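PDB 3HVN: hemolysin from Streptococcus suis, which probably binds cholesterol in host cell membranes, inserts into them after a major conformational change and lyses the cells through oligomeric pores. Local coordinates for residues A402-V414 against I446-C460. The protein carries 1 engineered substitution. Numbering follows the deposited sequence.
Sequences AYVAKYNITWEEV and IPGNARNLHVNIQEC
Thr410 and His454 bond each other twice, Thr410 N to His454 O and His454 N to Thr410 O, both at 2.8 Å. They belong to strands 404-414 and 450-460, which run antiparallel, their directions 161° apart, joined by backbone hydrogen bonds along most of their length. Beyond this pair the register slips by one residue at a beta bulge: Asn452 and Leu453 together stand opposite Trp411, and pairing resumes between Glu412 and Arg451.

Three CH-pi contacts line the pair. In Glu459 a chi1 of 155° brings CG over the centre of the Tyr403 ring, 3.4 Å from its centroid; the bend at chi2 (-87°) then turns the carboxylate aside, and its OE2 is hydrogen-bonded to Thr490 OG1. Ile457 runs alongside Tyr407, with CG2 above the ring face but shifted toward the rim. At the bulge, Ile446 comes from the opposite direction to Trp411 and sets CD1 over the indole's six-membered ring, 3.5 Å from its centroid. As a further apolar contact, Ile409 CG2 sits 3.6 Å from Val455 CG1.

The face that carries Tyr407, Ile409, Val455 and Ile457 meets the opposing layer, Tyr407 touching Leu397 and Ile486, Val455 Leu395. The pair forms the middle of a four-stranded sheet in the C-terminal beta-sandwich domain of cholesterol-dependent cytolysins.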
loop_
_atom_site.group_PDB
_atom_site.type_symbol
_atom_site.label_atom_id
_atom_site.label_comp_id
_atom_site.label_asym_id
_atom_site.label_seq_id
_atom_site.Cartn_x
_atom_site.Cartn_y
_atom_site.Cartn_z
ATOM N N ALA A 402 -3.793 60.254 -6.654
ATOM C CA ALA A 402 -4.423 61.563 -6.584
ATOM C C ALA A 402 -5.687 61.544 -7.432
ATOM O O ALA A 402 -5.903 62.422 -8.267
ATOM C CB ALA A 402 -3.470 62.639 -7.071
ATOM N N TYR A 403 -6.516 60.528 -7.214
ATOM C CA TYR A 403 -7.711 60.326 -8.019
ATOM C C TYR A 403 -8.721 59.403 -7.343
ATOM O O TYR A 403 -8.637 59.124 -6.141
ATOM C CB TYR A 403 -7.331 59.755 -9.388
ATOM C CG TYR A 403 -6.382 58.577 -9.324
ATOM C CD1 TYR A 403 -6.821 57.325 -8.907
ATOM C CD2 TYR A 403 -5.048 58.714 -9.685
ATOM C CE1 TYR A 403 -5.957 56.247 -8.849
ATOM C CE2 TYR A 403 -4.176 57.641 -9.632
ATOM C CZ TYR A 403 -4.635 56.410 -9.211
ATOM O OH TYR A 403 -3.771 55.340 -9.156
ATOM N N VAL A 404 -9.680 58.942 -8.139
ATOM C CA VAL A 404 -10.696 58.002 -7.691
ATOM C C VAL A 404 -10.585 56.732 -8.523
ATOM O O VAL A 404 -10.615 56.784 -9.753
ATOM C CB VAL A 404 -12.108 58.590 -7.851
ATOM C CG1 VAL A 404 -13.147 57.628 -7.307
ATOM C CG2 VAL A 404 -12.206 59.937 -7.151
ATOM N N ALA A 405 -10.455 55.593 -7.854
ATOM C CA ALA A 405 -10.213 54.331 -8.543
ATOM C C ALA A 405 -11.379 53.352 -8.429
ATOM O O ALA A 405 -11.791 52.983 -7.330
ATOM C CB ALA A 405 -8.932 53.689 -8.029
ATOM N N LYS A 406 -11.905 52.939 -9.578
ATOM C CA LYS A 406 -12.927 51.903 -9.629
ATOM C C LYS A 406 -12.295 50.529 -9.452
ATOM O O LYS A 406 -11.396 50.150 -10.206
ATOM C CB LYS A 406 -13.673 51.946 -10.964
ATOM C CG LYS A 406 -14.951 52.766 -10.957
ATOM C CD LYS A 406 -15.570 52.808 -12.348
ATOM C CE LYS A 406 -16.995 53.336 -12.311
ATOM N NZ LYS A 406 -17.924 52.380 -11.648
ATOM N N TYR A 407 -12.764 49.786 -8.455
ATOM C CA TYR A 407 -12.294 48.417 -8.254
ATOM C C TYR A 407 -13.287 47.410 -8.823
ATOM O O TYR A 407 -14.487 47.672 -8.872
ATOM C CB TYR A 407 -12.035 48.138 -6.772
ATOM C CG TYR A 407 -10.607 48.390 -6.344
ATOM C CD1 TYR A 407 -10.133 49.681 -6.152
ATOM C CD2 TYR A 407 -9.731 47.333 -6.128
ATOM C CE1 TYR A 407 -8.827 49.914 -5.760
ATOM C CE2 TYR A 407 -8.422 47.557 -5.738
ATOM C CZ TYR A 407 -7.977 48.848 -5.555
ATOM O OH TYR A 407 -6.677 49.073 -5.165
ATOM N N ASN A 408 -12.781 46.260 -9.259
ATOM C CA ASN A 408 -13.629 45.228 -9.844
ATOM C C ASN A 408 -12.928 43.873 -9.922
ATOM O O ASN A 408 -12.270 43.561 -10.915
ATOM C CB ASN A 408 -14.104 45.656 -11.234
ATOM C CG ASN A 408 -15.224 44.782 -11.762
ATOM O OD1 ASN A 408 -15.793 43.972 -11.030
ATOM N ND2 ASN A 408 -15.549 44.945 -13.039
ATOM N N ILE A 409 -13.073 43.074 -8.870
ATOM C CA ILE A 409 -12.442 41.759 -8.815
ATOM C C ILE A 409 -13.473 40.635 -8.691
ATOM O O ILE A 409 -14.437 40.733 -7.917
ATOM C CB ILE A 409 -11.413 41.666 -7.669
ATOM C CG1 ILE A 409 -12.105 41.792 -6.313
ATOM C CG2 ILE A 409 -10.350 42.743 -7.820
ATOM C CD1 ILE A 409 -11.151 41.813 -5.141
ATOM N N THR A 410 -13.258 39.566 -9.453
ATOM C CA THR A 410 -14.231 38.481 -9.528
ATOM C C THR A 410 -13.583 37.097 -9.547
ATOM O O THR A 410 -12.380 36.964 -9.770
ATOM C CB THR A 410 -15.126 38.628 -10.775
ATOM O OG1 THR A 410 -16.179 37.657 -10.734
ATOM C CG2 THR A 410 -14.307 38.432 -12.043
ATOM N N TRP A 411 -14.397 36.074 -9.307
ATOM C CA TRP A 411 -13.952 34.684 -9.345
ATOM C C TRP A 411 -15.158 33.751 -9.248
ATOM O O TRP A 411 -16.303 34.196 -9.330
ATOM C CB TRP A 411 -12.967 34.398 -8.211
ATOM C CG TRP A 411 -13.591 34.418 -6.848
ATOM C CD1 TRP A 411 -14.104 33.352 -6.167
ATOM C CD2 TRP A 411 -13.772 35.560 -6.002
ATOM N NE1 TRP A 411 -14.591 33.759 -4.949
ATOM C CE2 TRP A 411 -14.399 35.110 -4.823
ATOM C CE3 TRP A 411 -13.462 36.917 -6.125
ATOM C CZ2 TRP A 411 -14.723 35.969 -3.775
ATOM C CZ3 TRP A 411 -13.786 37.769 -5.084
ATOM C CH2 TRP A 411 -14.410 37.291 -3.924
ATOM N N GLU A 412 -14.901 32.458 -9.074
ATOM C CA GLU A 412 -15.977 31.481 -8.935
ATOM C C GLU A 412 -15.650 30.432 -7.876
ATOM O O GLU A 412 -14.487 30.074 -7.684
ATOM C CB GLU A 412 -16.283 30.816 -10.280
ATOM C CG GLU A 412 -15.084 30.160 -10.947
ATOM C CD GLU A 412 -15.385 29.707 -12.364
ATOM O OE1 GLU A 412 -16.362 30.214 -12.956
ATOM O OE2 GLU A 412 -14.645 28.848 -12.886
ATOM N N GLU A 413 -16.679 29.944 -7.190
ATOM C CA GLU A 413 -16.485 29.001 -6.091
ATOM C C GLU A 413 -17.069 27.621 -6.387
ATOM O O GLU A 413 -18.141 27.501 -6.975
ATOM C CB GLU A 413 -17.085 29.559 -4.798
ATOM C CG GLU A 413 -16.474 30.877 -4.350
ATOM C CD GLU A 413 -17.072 31.386 -3.054
ATOM O OE1 GLU A 413 -17.955 30.702 -2.496
ATOM O OE2 GLU A 413 -16.659 32.471 -2.593
ATOM N N VAL A 414 -16.355 26.583 -5.965
ATOM C CA VAL A 414 -16.778 25.207 -6.193
ATOM C C VAL A 414 -17.870 24.787 -5.217
ATOM O O VAL A 414 -17.713 24.914 -4.003
ATOM C CB VAL A 414 -15.599 24.224 -6.052
ATOM C CG1 VAL A 414 -16.033 22.821 -6.445
ATOM C CG2 VAL A 414 -14.421 24.679 -6.896
ATOM N N ILE A 446 -10.179 35.179 -0.402
ATOM C CA ILE A 446 -10.752 34.234 -1.350
ATOM C C ILE A 446 -10.635 32.821 -0.789
ATOM O O ILE A 446 -9.544 32.384 -0.423
ATOM C CB ILE A 446 -10.029 34.296 -2.707
ATOM C CG1 ILE A 446 -9.765 35.750 -3.109
ATOM C CG2 ILE A 446 -10.836 33.576 -3.777
ATOM C CD1 ILE A 446 -11.021 36.576 -3.268
ATOM N N PRO A 447 -11.766 32.104 -0.715
ATOM C CA PRO A 447 -11.807 30.749 -0.151
ATOM C C PRO A 447 -10.996 29.756 -0.977
ATOM O O PRO A 447 -10.660 30.038 -2.127
ATOM C CB PRO A 447 -13.295 30.389 -0.209
ATOM C CG PRO A 447 -14.012 31.696 -0.330
ATOM C CD PRO A 447 -13.100 32.571 -1.125
ATOM N N GLY A 448 -10.690 28.604 -0.388
ATOM C CA GLY A 448 -9.927 27.575 -1.071
ATOM C C GLY A 448 -10.698 26.945 -2.214
ATOM O O GLY A 448 -10.113 26.536 -3.218
ATOM N N ASN A 449 -12.015 26.868 -2.062
ATOM C CA ASN A 449 -12.870 26.297 -3.097
ATOM C C ASN A 449 -13.132 27.276 -4.234
ATOM O O ASN A 449 -14.151 27.187 -4.915
ATOM C CB ASN A 449 -14.199 25.826 -2.504
ATOM C CG ASN A 449 -15.026 26.966 -1.943
ATOM O OD1 ASN A 449 -16.144 27.217 -2.394
ATOM N ND2 ASN A 449 -14.479 27.667 -0.958
ATOM N N ALA A 450 -12.213 28.211 -4.437
ATOM C CA ALA A 450 -12.370 29.212 -5.484
ATOM C C ALA A 450 -11.295 29.072 -6.555
ATOM O O ALA A 450 -10.228 28.514 -6.305
ATOM C CB ALA A 450 -12.348 30.610 -4.889
ATOM N N ARG A 451 -11.592 29.581 -7.747
ATOM C CA ARG A 451 -10.654 29.554 -8.866
ATOM C C ARG A 451 -11.051 30.582 -9.921
ATOM O O ARG A 451 -12.106 31.210 -9.820
ATOM C CB ARG A 451 -10.583 28.153 -9.481
ATOM C CG ARG A 451 -9.633 27.213 -8.756
ATOM C CD ARG A 451 -10.061 25.763 -8.886
ATOM N NE ARG A 451 -9.376 24.915 -7.914
ATOM C CZ ARG A 451 -9.690 23.646 -7.675
ATOM N NH1 ARG A 451 -10.682 23.069 -8.339
ATOM N NH2 ARG A 451 -9.011 22.953 -6.771
ATOM N N ASN A 452 -10.202 30.750 -10.930
ATOM C CA ASN A 452 -10.444 31.727 -11.987
ATOM C C ASN A 452 -10.583 33.147 -11.445
ATOM O O ASN A 452 -11.581 33.822 -11.692
ATOM C CB ASN A 452 -11.681 31.349 -12.804
ATOM C CG ASN A 452 -11.496 30.061 -13.582
ATOM O OD1 ASN A 452 -10.498 29.360 -13.416
ATOM N ND2 ASN A 452 -12.459 29.744 -14.439
ATOM N N LEU A 453 -9.573 33.589 -10.704
ATOM C CA LEU A 453 -9.562 34.935 -10.143
ATOM C C LEU A 453 -9.230 35.974 -11.207
ATOM O O LEU A 453 -8.307 35.791 -12.000
ATOM C CB LEU A 453 -8.549 35.028 -9.000
ATOM C CG LEU A 453 -8.125 36.439 -8.585
ATOM C CD1 LEU A 453 -9.303 37.218 -8.014
ATOM C CD2 LEU A 453 -6.980 36.388 -7.585
ATOM N N HIS A 454 -9.987 37.066 -11.219
ATOM C CA HIS A 454 -9.704 38.174 -12.123
ATOM C C HIS A 454 -9.792 39.523 -11.418
ATOM O O HIS A 454 -10.739 39.791 -10.669
ATOM C CB HIS A 454 -10.638 38.155 -13.333
ATOM C CG HIS A 454 -10.383 39.268 -14.300
ATOM N ND1 HIS A 454 -9.319 39.266 -15.175
ATOM C CD2 HIS A 454 -11.050 40.426 -14.524
ATOM C CE1 HIS A 454 -9.344 40.370 -15.899
ATOM N NE2 HIS A 454 -10.385 41.091 -15.524
ATOM N N VAL A 455 -8.795 40.367 -11.672
ATOM C CA VAL A 455 -8.726 41.688 -11.064
ATOM C C VAL A 455 -8.740 42.793 -12.116
ATOM O O VAL A 455 -7.926 42.797 -13.046
ATOM C CB VAL A 455 -7.465 41.843 -10.192
ATOM C CG1 VAL A 455 -7.351 43.269 -9.669
ATOM C CG2 VAL A 455 -7.490 40.843 -9.047
ATOM N N ASN A 456 -9.675 43.725 -11.954
ATOM C CA ASN A 456 -9.797 44.870 -12.848
ATOM C C ASN A 456 -9.983 46.164 -12.063
ATOM O O ASN A 456 -11.018 46.378 -11.432
ATOM C CB ASN A 456 -10.965 44.670 -13.818
ATOM C CG ASN A 456 -11.101 45.807 -14.819
ATOM O OD1 ASN A 456 -10.780 46.958 -14.520
ATOM N ND2 ASN A 456 -11.584 45.487 -16.013
ATOM N N ILE A 457 -8.970 47.023 -12.105
ATOM C CA ILE A 457 -9.031 48.316 -11.438
ATOM C C ILE A 457 -8.774 49.455 -12.418
ATOM O O ILE A 457 -7.814 49.421 -13.197
ATOM C CB ILE A 457 -8.034 48.395 -10.269
ATOM C CG1 ILE A 457 -6.652 47.924 -10.717
ATOM C CG2 ILE A 457 -8.514 47.547 -9.111
ATOM C CD1 ILE A 457 -5.706 47.630 -9.574
ATOM N N GLN A 458 -9.646 50.458 -12.374
ATOM C CA GLN A 458 -9.560 51.598 -13.278
ATOM C C GLN A 458 -9.411 52.896 -12.489
ATOM O O GLN A 458 -9.692 52.938 -11.292
ATOM C CB GLN A 458 -10.806 51.660 -14.164
ATOM C CG GLN A 458 -11.151 50.340 -14.835
ATOM C CD GLN A 458 -12.515 50.356 -15.496
ATOM O OE1 GLN A 458 -13.096 51.418 -15.723
ATOM N NE2 GLN A 458 -13.035 49.176 -15.811
ATOM N N GLU A 459 -8.968 53.951 -13.165
ATOM C CA GLU A 459 -8.782 55.246 -12.517
ATOM C C GLU A 459 -9.520 56.361 -13.251
ATOM O O GLU A 459 -9.481 56.445 -14.478
ATOM C CB GLU A 459 -7.291 55.574 -12.387
ATOM C CG GLU A 459 -6.972 57.056 -12.312
ATOM C CD GLU A 459 -6.813 57.685 -13.682
ATOM O OE1 GLU A 459 -6.692 56.930 -14.670
ATOM O OE2 GLU A 459 -6.804 58.929 -13.771
ATOM N N CYS A 460 -10.192 57.216 -12.486
ATOM C CA CYS A 460 -10.966 58.314 -13.055
ATOM C C CYS A 460 -10.062 59.448 -13.521
ATOM O O CYS A 460 -9.171 59.886 -12.793
ATOM C CB CYS A 460 -11.979 58.837 -12.035
ATOM S SG CYS A 460 -13.045 60.162 -12.651
#